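Local atomic coordinates of catalase-3 (Neurospora crassa, PDB entry 4AJ9), a protein that breaks hydrogen peroxide down to water and oxygen at a buried heme, and probably protects cells from its toxicity. Residues R125-D129 with E130-D134; L297-F301 with A302-V306; R348-S351 with Y352-Q356; F419-P422 with G423-A426. All coordinates share one frame; numbering follows the deposited sequence.

All four contacts are local, each within one unbroken run of chain, and they follow one another along the sequence. Contact 3 is the heme-binding one: its helix carries Tyr-352, the iron ligand of the heme. Contact 1, a hairpin of the catalase beta barrel, lies closest to it, with centres about 18 Å apart, and the side chain of Asp-134 comes about 7 Å from that of Tyr-352. Contact 2 leads into another strand of the same sheet, about 26 Å from contact 1 between centres, and lies away from the annotated sites. Contact 4, centred about 23 Å from the centre of contact 3, belongs to the subunit interface. Contacts 1, 3 and 4 all touch the second subunit.

Contact 1 of 4, residues R125-D129 with E130-D134; sequences RFYTD and EGNFD
Arg-125 and Asp-134 face each other as a non-hydrogen-bonded pair of an antiparallel beta hairpin, and their side chains run side by side on one face of the sheet. Along Arg-125, CB and CG both pass Asp-134 OD1, CD turns between that oxygen and the amide of Asn-132, and a bend at chi3 (-57°) brings NE and NH2 round to the carboxylate. NE then meets OD1 of Asp-134 at 2.8 Å, while NH2 gives to the syn lone pair of OD2 of Asp-134 at 2.8 Å, both bonds nearly straight. The two flat groups are almost coplanar, at 17°. NH1 and NH2 reach on to Asn-371 and Ser-327, and OD2 also accepts from His-332. An alanine here would strip the buried Asp-134 carboxylate of both arginine N-H groups and probably leave its charge poorly compensated.

On the other face Phe-126 and Phe-133 form a hydrogen-bonded pair: Phe-126 N gives to Phe-133 O at 2.7 Å. Their rings are near parallel but slid apart, touching at CD1 of Phe-126 and CD2 of Phe-133, 3.6 Å.

At the turn, Thr-128 OG1 gives its proton to Gly-131 O at 2.6 Å and accepts from Glu-130 N at 2.9 Å, so one hydroxyl pins the reversal. At the backbone angles of Gly-131 (phi 105°) a beta carbon would jam against the preceding carbonyl O, which explains the glycine. The hairpin thus puts apolar rings on one face and, on the other, a buried ion pair whose opposite charges probably offset each other.

Contact 2 of 4, residues L297-F301 with A302-V306; sequences LPEEF and APLQV
Leu-297 and Ala-302 make the tight end of this turn. With CG of Leu-297 anti to the backbone N (chi1 -177°), its CD2 methyl lies 3.5 Å from CB of Ala-302, closer than carbons usually pack, so the small alanine suits the place. The backbone closes round them: Phe-301 N gives to Pro-298 O at 3.0 Å, and the same carbonyl receives a weak bond from Ala-302 N, 3.5 Å away. Proline suits the start of such a turn, since its ring fixes phi while its carbonyl still accepts.

The other side is looser and wetter. The extended Glu-299 crosses Leu-304, its OE1 lying 3.5 Å from CD1 of Leu-304, a contact of carboxylate with methyl. A water bridges the two residues instead, giving to Glu-299 OE1 and accepting from Leu-304 N at 2.9 Å. The CB atoms of Phe-301 and Glu-300 point away from residues 302-306, and the Glu-300 carboxylate binds Thr-516 and Arg-517.

The turn leads into strand 305-314 of the large antiparallel sheet. Gln-276 of the adjoining strand 270-278 holds the carbonyls of Leu-297 and Ala-302, while Leu-304 also rests on His-229 and Lys-231 of strand 223-232.

Contact 3 of 4, residues R348-S351 with Y352-Q356; sequences RLYS and YLDTQ. With HEM (protoporphyrin IX containing Fe), chain Y.
The phenolic oxygen of Tyr-352 has three partners: OH of Tyr-352 ligates the heme iron (FE) at 1.9 Å and accepts from NE and NH2 of Arg-348, one helical turn earlier. This is the proximal side of the catalase heme, where a tyrosine in place of the histidine common in peroxidases supplies an oxygen ligand. NH2 of Arg-348 lies 2.8 Å and NE 3.1 Å from OH of Tyr-352, which sits near the guanidinium plane, so the arginine meets one atom side-on with two N-H groups. A bend at chi3 (72°) swings the guanidinium over the heme, one face lying over pyrrole B, with heme C3B 3.5 Å from the guanidinium plane of Arg-348. NH1 and NH2 are also held by His-212 and Val-136.

The positive arginine probably lowers the basicity of the ligand oxygen and so helps tune the iron. A leucine in its place would take away both N-H donors, and is likely to leave the iron-bound oxygen without its cationic partner.

The backbone fixes the pair, Tyr-352 N bonding to Arg-348 O in regular helical fashion. One face of the Tyr-352 ring looks toward C1D of the heme. Small Ser-351 lets the porphyrin approach closely, and Thr-355 OG1 binds the carbonyl of Asp-55 of the third subunit. Further along, Gln-356 bends at chi2 (-47°), and its NE2 serves two acceptors, Tyr-352 O at 3.1 Å and heme propionate O1D, 2.8 Å from NE2.

Contact 4 of 4, residues F419-P422 with G423-A426; sequences FTTP and GRTA
Thr-421 and Arg-424 are the end residues of a type I beta turn, and their side chains cross at about a right angle. CB of Thr-421 rests against the aliphatic part of Arg-424, 3.6 Å from CD and 3.7 Å from CG, so the arginine's methylenes lie across the threonine's branch point. Thr-420 also stands roughly perpendicular to Arg-424, its CG2 methyl 3.8 Å from NH1 of Arg-424. Threonine serves well at both places: the methyl of Thr-420 touches the arginine while its hydroxyl goes to Arg-432 of the fourth subunit, and the hydroxyl of Thr-421 turns to Asp-338.

In this one of its two conformers, a bend at chi3 (66°) of Arg-424 directs its guanidinium to acids: NE pairs with Glu-341, NH1 with Asp-338, and NH2 with Glu-43 of the second subunit. One long cation so links the turn to its own chain and to a neighbour. Beyond it, Thr-425 and Ala-426 pair antiparallel with a strand of the fourth subunit, so the sheet continues across the interface.

Pro-422, with phi held by its ring, suits the second position of the turn, and Gly-423 follows it at the exposed corner. The closing bond runs from Arg-424 N to Thr-421 O at 3.2 Å, nearly straight at 167°.

Contact 1 of 4, residues R125-D129 with E130-D134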
# COMPACT_ATOMS: atom_id res chain seq x y z
N ARG C 125 -7.86 -12.11 -22.87
CA ARG C 125 -6.41 -12.04 -23.04
C ARG C 125 -5.93 -13.17 -23.94
O ARG C 125 -6.26 -14.35 -23.72
CB ARG C 125 -5.70 -12.14 -21.69
CG ARG C 125 -4.18 -12.38 -21.83
CD ARG C 125 -3.46 -12.01 -20.54
NE ARG C 125 -3.75 -10.63 -20.20
CZ ARG C 125 -3.66 -10.11 -18.98
NH1 ARG C 125 -3.26 -10.87 -17.96
NH2 ARG C 125 -3.97 -8.83 -18.79
N PHE C 126 -5.14 -12.82 -24.95
CA PHE C 126 -4.44 -13.83 -25.75
C PHE C 126 -3.03 -13.86 -25.23
O PHE C 126 -2.35 -12.84 -25.24
CB PHE C 126 -4.41 -13.43 -27.23
CG PHE C 126 -5.76 -13.26 -27.86
CD1 PHE C 126 -6.40 -12.04 -27.83
CD2 PHE C 126 -6.35 -14.31 -28.56
CE1 PHE C 126 -7.64 -11.87 -28.43
CE2 PHE C 126 -7.59 -14.14 -29.19
CZ PHE C 126 -8.23 -12.92 -29.12
N TYR C 127 -2.58 -15.01 -24.75
CA TYR C 127 -1.21 -15.16 -24.29
C TYR C 127 -0.36 -15.58 -25.50
O TYR C 127 -0.03 -16.77 -25.65
CB TYR C 127 -1.15 -16.21 -23.17
CG TYR C 127 -1.90 -15.87 -21.90
CD1 TYR C 127 -3.26 -16.16 -21.76
CD2 TYR C 127 -1.24 -15.30 -20.82
CE1 TYR C 127 -3.94 -15.86 -20.57
CE2 TYR C 127 -1.90 -15.00 -19.63
CZ TYR C 127 -3.25 -15.29 -19.52
OH TYR C 127 -3.90 -14.99 -18.34
N THR C 128 -0.02 -14.63 -26.37
CA THR C 128 0.65 -14.94 -27.64
C THR C 128 2.13 -15.14 -27.45
O THR C 128 2.69 -14.79 -26.41
CB THR C 128 0.44 -13.85 -28.71
OG1 THR C 128 1.43 -12.81 -28.54
CG2 THR C 128 -0.95 -13.25 -28.62
N ASP C 129 2.78 -15.70 -28.47
CA ASP C 129 4.23 -15.91 -28.37
C ASP C 129 4.99 -14.60 -28.62
O ASP C 129 6.21 -14.59 -28.61
CB ASP C 129 4.69 -17.03 -29.30
CG ASP C 129 4.15 -16.88 -30.71
OD1 ASP C 129 3.90 -15.72 -31.12
OD2 ASP C 129 3.98 -17.91 -31.40
N GLU C 130 4.25 -13.50 -28.81
CA GLU C 130 4.86 -12.17 -28.89
C GLU C 130 4.24 -11.21 -27.86
O GLU C 130 4.10 -10.01 -28.11
CB GLU C 130 4.79 -11.61 -30.33
CG GLU C 130 5.61 -12.47 -31.30
CD GLU C 130 5.70 -11.92 -32.72
OE1 GLU C 130 5.01 -10.94 -33.06
OE2 GLU C 130 6.49 -12.49 -33.50
N GLY C 131 3.89 -11.77 -26.71
CA GLY C 131 3.43 -10.98 -25.58
C GLY C 131 1.93 -11.08 -25.39
O GLY C 131 1.23 -11.63 -26.24
N ASN C 132 1.44 -10.56 -24.28
CA ASN C 132 0.01 -10.59 -24.02
C ASN C 132 -0.72 -9.53 -24.84
O ASN C 132 -0.31 -8.37 -24.84
CB ASN C 132 -0.27 -10.36 -22.53
CG ASN C 132 0.19 -11.51 -21.68
OD1 ASN C 132 0.42 -12.61 -22.18
ND2 ASN C 132 0.33 -11.27 -20.37
N PHE C 133 -1.78 -9.96 -25.52
CA PHE C 133 -2.67 -9.07 -26.25
C PHE C 133 -4.08 -9.16 -25.66
O PHE C 133 -4.67 -10.23 -25.64
CB PHE C 133 -2.71 -9.45 -27.74
CG PHE C 133 -3.69 -8.64 -28.54
CD1 PHE C 133 -3.61 -7.26 -28.54
CD2 PHE C 133 -4.68 -9.25 -29.28
CE1 PHE C 133 -4.52 -6.49 -29.28
CE2 PHE C 133 -5.59 -8.49 -30.04
CZ PHE C 133 -5.50 -7.11 -30.03
N ASP C 134 -4.61 -8.05 -25.18
CA ASP C 134 -5.93 -8.05 -24.57
C ASP C 134 -6.88 -7.27 -25.46
O ASP C 134 -6.56 -6.15 -25.91
CB ASP C 134 -5.94 -7.36 -23.20
CG ASP C 134 -5.09 -8.05 -22.16
OD1 ASP C 134 -4.58 -9.17 -22.39
OD2 ASP C 134 -4.95 -7.44 -21.07
O HOH W 1 2.17 -14.22 -23.82

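Contact 2 of 4, residues L297-F301 with A302-V306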
# COMPACT_ATOMS: atom_id res chain seq x y z
N LEU C 297 -20.38 0.48 -36.95
CA LEU C 297 -20.41 0.43 -38.41
C LEU C 297 -21.43 -0.60 -38.88
O LEU C 297 -21.23 -1.80 -38.69
CB LEU C 297 -19.02 0.07 -38.94
CG LEU C 297 -18.83 0.03 -40.46
CD1 LEU C 297 -19.10 1.39 -41.07
CD2 LEU C 297 -17.43 -0.43 -40.80
N PRO C 298 -22.53 -0.14 -39.50
CA PRO C 298 -23.53 -1.09 -40.00
C PRO C 298 -22.89 -2.19 -40.84
O PRO C 298 -22.01 -1.91 -41.65
CB PRO C 298 -24.42 -0.20 -40.87
CG PRO C 298 -24.37 1.12 -40.18
CD PRO C 298 -22.96 1.26 -39.67
N GLU C 299 -23.31 -3.43 -40.62
CA GLU C 299 -22.72 -4.56 -41.33
C GLU C 299 -23.01 -4.54 -42.82
O GLU C 299 -22.35 -5.22 -43.60
CB GLU C 299 -23.18 -5.88 -40.71
CG GLU C 299 -22.50 -6.16 -39.38
CD GLU C 299 -23.00 -7.40 -38.71
OE1 GLU C 299 -23.22 -8.41 -39.42
OE2 GLU C 299 -23.18 -7.36 -37.47
N GLU C 300 -24.00 -3.75 -43.21
CA GLU C 300 -24.34 -3.59 -44.62
C GLU C 300 -23.20 -2.91 -45.36
O GLU C 300 -23.01 -3.13 -46.55
CB GLU C 300 -25.63 -2.78 -44.80
CG GLU C 300 -26.90 -3.51 -44.42
CD GLU C 300 -27.17 -3.50 -42.92
OE1 GLU C 300 -26.61 -2.65 -42.21
OE2 GLU C 300 -27.96 -4.36 -42.46
N PHE C 301 -22.45 -2.07 -44.64
CA PHE C 301 -21.34 -1.32 -45.23
C PHE C 301 -20.03 -2.10 -45.20
O PHE C 301 -19.19 -1.96 -46.09
CB PHE C 301 -21.12 0.00 -44.49
CG PHE C 301 -22.33 0.89 -44.46
CD1 PHE C 301 -23.29 0.83 -45.45
CD2 PHE C 301 -22.50 1.81 -43.43
CE1 PHE C 301 -24.40 1.66 -45.41
CE2 PHE C 301 -23.61 2.64 -43.38
CZ PHE C 301 -24.56 2.57 -44.37
N ALA C 302 -19.85 -2.92 -44.17
CA ALA C 302 -18.63 -3.70 -44.00
C ALA C 302 -18.98 -4.95 -43.23
O ALA C 302 -19.20 -4.91 -42.01
CB ALA C 302 -17.58 -2.89 -43.25
N PRO C 303 -19.08 -6.08 -43.95
CA PRO C 303 -19.52 -7.36 -43.39
C PRO C 303 -18.48 -7.94 -42.44
O PRO C 303 -17.30 -7.60 -42.56
CB PRO C 303 -19.64 -8.25 -44.63
CG PRO C 303 -18.64 -7.69 -45.58
CD PRO C 303 -18.68 -6.20 -45.36
N LEU C 304 -18.91 -8.79 -41.53
CA LEU C 304 -18.00 -9.45 -40.61
C LEU C 304 -17.16 -10.47 -41.34
O LEU C 304 -17.66 -11.24 -42.16
CB LEU C 304 -18.77 -10.14 -39.48
CG LEU C 304 -19.66 -9.21 -38.65
CD1 LEU C 304 -20.57 -9.99 -37.71
CD2 LEU C 304 -18.80 -8.24 -37.87
N GLN C 305 -15.86 -10.48 -41.06
CA GLN C 305 -14.97 -11.48 -41.62
C GLN C 305 -14.37 -12.27 -40.48
O GLN C 305 -13.65 -11.72 -39.64
CB GLN C 305 -13.89 -10.80 -42.47
CG GLN C 305 -14.47 -9.83 -43.50
CD GLN C 305 -13.41 -9.22 -44.39
OE1 GLN C 305 -12.62 -9.94 -45.01
NE2 GLN C 305 -13.37 -7.90 -44.45
N VAL C 306 -14.70 -13.56 -40.42
CA VAL C 306 -14.28 -14.43 -39.33
C VAL C 306 -12.79 -14.79 -39.43
O VAL C 306 -12.31 -15.23 -40.47
CB VAL C 306 -15.14 -15.71 -39.28
CG1 VAL C 306 -14.64 -16.67 -38.20
CG2 VAL C 306 -16.61 -15.37 -39.05
O HOH W 2 -21.82 -9.21 -41.72

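Contact 3 of 4, residues R348-S351 with Y352-Q356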
# COMPACT_ATOMS: atom_id res chain seq x y z
N ARG C 348 -7.99 5.47 -21.97
CA ARG C 348 -8.00 4.14 -21.38
C ARG C 348 -6.58 3.61 -21.20
O ARG C 348 -6.27 2.98 -20.19
CB ARG C 348 -8.81 3.16 -22.23
CG ARG C 348 -10.30 3.44 -22.23
CD ARG C 348 -11.06 2.42 -23.07
NE ARG C 348 -11.12 1.11 -22.44
CZ ARG C 348 -11.34 -0.02 -23.11
NH1 ARG C 348 -11.51 -0.00 -24.43
NH2 ARG C 348 -11.38 -1.17 -22.45
N LEU C 349 -5.71 3.89 -22.17
CA LEU C 349 -4.34 3.35 -22.14
C LEU C 349 -3.65 3.76 -20.85
O LEU C 349 -2.95 2.95 -20.20
CB LEU C 349 -3.54 3.86 -23.34
CG LEU C 349 -4.16 3.51 -24.70
CD1 LEU C 349 -3.28 4.00 -25.88
CD2 LEU C 349 -4.44 2.02 -24.77
N TYR C 350 -3.87 5.00 -20.46
CA TYR C 350 -3.32 5.51 -19.20
C TYR C 350 -3.96 4.88 -17.96
O TYR C 350 -3.25 4.36 -17.06
CB TYR C 350 -3.47 7.04 -19.14
CG TYR C 350 -3.26 7.56 -17.74
CD1 TYR C 350 -1.98 7.81 -17.26
CD2 TYR C 350 -4.33 7.79 -16.89
CE1 TYR C 350 -1.77 8.28 -15.96
CE2 TYR C 350 -4.13 8.27 -15.58
CZ TYR C 350 -2.85 8.50 -15.13
OH TYR C 350 -2.65 8.96 -13.85
N SER C 351 -5.29 4.90 -17.92
CA SER C 351 -6.09 4.49 -16.76
C SER C 351 -5.91 3.03 -16.31
O SER C 351 -5.89 2.76 -15.12
CB SER C 351 -7.57 4.79 -17.04
OG SER C 351 -8.41 4.33 -16.00
N TYR C 352 -5.81 2.10 -17.25
CA TYR C 352 -5.70 0.68 -16.91
C TYR C 352 -4.32 0.29 -16.40
O TYR C 352 -4.19 -0.65 -15.61
CB TYR C 352 -6.04 -0.22 -18.10
CG TYR C 352 -7.48 -0.25 -18.51
CD1 TYR C 352 -8.09 0.86 -19.06
CD2 TYR C 352 -8.23 -1.42 -18.39
CE1 TYR C 352 -9.40 0.83 -19.47
CE2 TYR C 352 -9.55 -1.47 -18.79
CZ TYR C 352 -10.12 -0.35 -19.34
OH TYR C 352 -11.41 -0.37 -19.75
N LEU C 353 -3.28 0.99 -16.84
CA LEU C 353 -1.98 0.76 -16.25
C LEU C 353 -1.96 1.34 -14.84
O LEU C 353 -1.55 0.67 -13.89
CB LEU C 353 -0.86 1.37 -17.09
CG LEU C 353 0.54 1.21 -16.48
CD1 LEU C 353 0.97 -0.26 -16.49
CD2 LEU C 353 1.56 2.08 -17.22
N ASP C 354 -2.43 2.57 -14.71
CA ASP C 354 -2.37 3.28 -13.42
C ASP C 354 -3.20 2.58 -12.35
O ASP C 354 -2.76 2.44 -11.21
CB ASP C 354 -2.86 4.72 -13.60
CG ASP C 354 -3.12 5.41 -12.28
OD1 ASP C 354 -2.21 5.43 -11.43
OD2 ASP C 354 -4.25 5.91 -12.09
N THR C 355 -4.40 2.14 -12.71
CA THR C 355 -5.31 1.54 -11.72
C THR C 355 -4.77 0.24 -11.10
O THR C 355 -5.16 -0.12 -9.98
CB THR C 355 -6.71 1.31 -12.30
OG1 THR C 355 -7.66 1.18 -11.23
CG2 THR C 355 -6.73 0.06 -13.17
N GLN C 356 -3.89 -0.44 -11.82
CA GLN C 356 -3.29 -1.67 -11.29
C GLN C 356 -2.47 -1.38 -10.03
O GLN C 356 -2.36 -2.22 -9.14
CB GLN C 356 -2.40 -2.35 -12.33
CG GLN C 356 -3.11 -2.71 -13.63
CD GLN C 356 -4.44 -3.38 -13.39
OE1 GLN C 356 -4.62 -4.10 -12.40
NE2 GLN C 356 -5.40 -3.15 -14.30
CHA HEM Y . -12.39 -2.18 -16.38
CHB HEM Y . -14.40 -2.29 -20.81
CHC HEM Y . -14.04 2.53 -21.06
CHD HEM Y . -11.28 2.53 -17.08
C1A HEM Y . -13.01 -2.64 -17.53
C2A HEM Y . -13.38 -4.02 -17.82
C3A HEM Y . -13.95 -4.04 -19.04
C4A HEM Y . -13.93 -2.69 -19.57
CMA HEM Y . -14.51 -5.27 -19.80
CAA HEM Y . -13.20 -5.22 -16.86
CBA HEM Y . -11.96 -6.04 -17.20
CGA HEM Y . -11.92 -7.24 -16.29
O1A HEM Y . -11.05 -7.28 -15.38
O2A HEM Y . -12.77 -8.16 -16.46
C1B HEM Y . -14.42 -1.00 -21.29
C2B HEM Y . -14.81 -0.59 -22.63
C3B HEM Y . -14.74 0.74 -22.70
C4B HEM Y . -14.27 1.22 -21.41
CMB HEM Y . -15.25 -1.60 -23.72
CAB HEM Y . -15.01 1.68 -23.90
CBB HEM Y . -14.88 1.23 -25.16
C1C HEM Y . -13.19 2.93 -20.05
C2C HEM Y . -12.57 4.24 -19.91
C3C HEM Y . -11.84 4.22 -18.80
C4C HEM Y . -11.92 2.90 -18.22
CMC HEM Y . -12.79 5.43 -20.86
CAC HEM Y . -10.94 5.32 -18.22
CBC HEM Y . -10.33 6.17 -19.06
C1D HEM Y . -11.33 1.29 -16.51
C2D HEM Y . -10.64 0.93 -15.29
C3D HEM Y . -10.99 -0.53 -15.07
C4D HEM Y . -11.84 -0.92 -16.18
CMD HEM Y . -9.76 1.86 -14.43
CAD HEM Y . -10.52 -1.43 -13.92
CBD HEM Y . -9.31 -2.21 -14.43
CGD HEM Y . -8.72 -3.02 -13.31
O1D HEM Y . -8.01 -4.01 -13.61
O2D HEM Y . -8.99 -2.69 -12.13
NA HEM Y . -13.35 -1.86 -18.62
NB HEM Y . -14.10 0.13 -20.59
NC HEM Y . -12.77 2.14 -19.00
ND HEM Y . -12.01 0.19 -17.01
FE HEM Y . -12.99 0.10 -18.87

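Contact 4 of 4, residues F419-P422 with G423-A426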
# COMPACT_ATOMS: atom_id res chain seq x y z
N PHE C 419 5.84 -1.52 -33.51
CA PHE C 419 6.05 -0.23 -34.17
C PHE C 419 4.73 0.46 -34.40
O PHE C 419 3.71 -0.18 -34.71
CB PHE C 419 6.87 -0.37 -35.47
CG PHE C 419 6.22 -1.21 -36.53
CD1 PHE C 419 6.30 -2.60 -36.49
CD2 PHE C 419 5.55 -0.62 -37.59
CE1 PHE C 419 5.71 -3.37 -37.47
CE2 PHE C 419 4.96 -1.40 -38.59
CZ PHE C 419 5.05 -2.77 -38.53
N THR C 420 4.73 1.77 -34.19
CA THR C 420 3.55 2.57 -34.46
C THR C 420 3.35 2.64 -35.97
O THR C 420 4.34 2.68 -36.72
CB THR C 420 3.71 3.97 -33.84
OG1 THR C 420 3.63 3.87 -32.41
CG2 THR C 420 2.63 4.91 -34.33
N THR C 421 2.10 2.64 -36.43
CA THR C 421 1.80 2.71 -37.86
C THR C 421 2.61 3.82 -38.51
O THR C 421 2.44 4.99 -38.17
CB THR C 421 0.32 2.97 -38.14
OG1 THR C 421 -0.49 2.07 -37.37
CG2 THR C 421 0.01 2.77 -39.63
N PRO C 422 3.50 3.47 -39.45
CA PRO C 422 4.42 4.47 -39.98
C PRO C 422 3.73 5.65 -40.68
O PRO C 422 4.28 6.76 -40.71
CB PRO C 422 5.31 3.67 -40.95
CG PRO C 422 4.63 2.37 -41.16
CD PRO C 422 3.77 2.11 -39.96
N GLY C 423 2.55 5.44 -41.24
CA GLY C 423 1.88 6.52 -41.95
C GLY C 423 1.20 7.58 -41.10
O GLY C 423 0.79 8.63 -41.61
N ARG C 424 1.07 7.33 -39.80
CA ARG C 424 0.31 8.22 -38.93
C ARG C 424 0.96 9.59 -38.77
O ARG C 424 2.17 9.69 -38.58
CB ARG C 424 0.05 7.57 -37.57
CG ARG C 424 -0.94 6.41 -37.65
CD ARG C 424 -1.12 5.74 -36.30
NE ARG C 424 -1.75 6.61 -35.31
CZ ARG C 424 -1.70 6.38 -34.00
NH1 ARG C 424 -1.04 5.31 -33.56
NH2 ARG C 424 -2.28 7.20 -33.13
N THR C 425 0.14 10.62 -38.84
CA THR C 425 0.61 12.00 -38.73
C THR C 425 -0.25 12.80 -37.77
O THR C 425 -1.41 12.45 -37.52
CB THR C 425 0.55 12.72 -40.08
OG1 THR C 425 -0.82 12.80 -40.50
CG2 THR C 425 1.36 11.97 -41.12
N ALA C 426 0.31 13.88 -37.24
CA ALA C 426 -0.44 14.84 -36.45
C ALA C 426 -0.51 16.16 -37.22
O ALA C 426 0.48 16.59 -37.81
CB ALA C 426 0.20 15.06 -35.10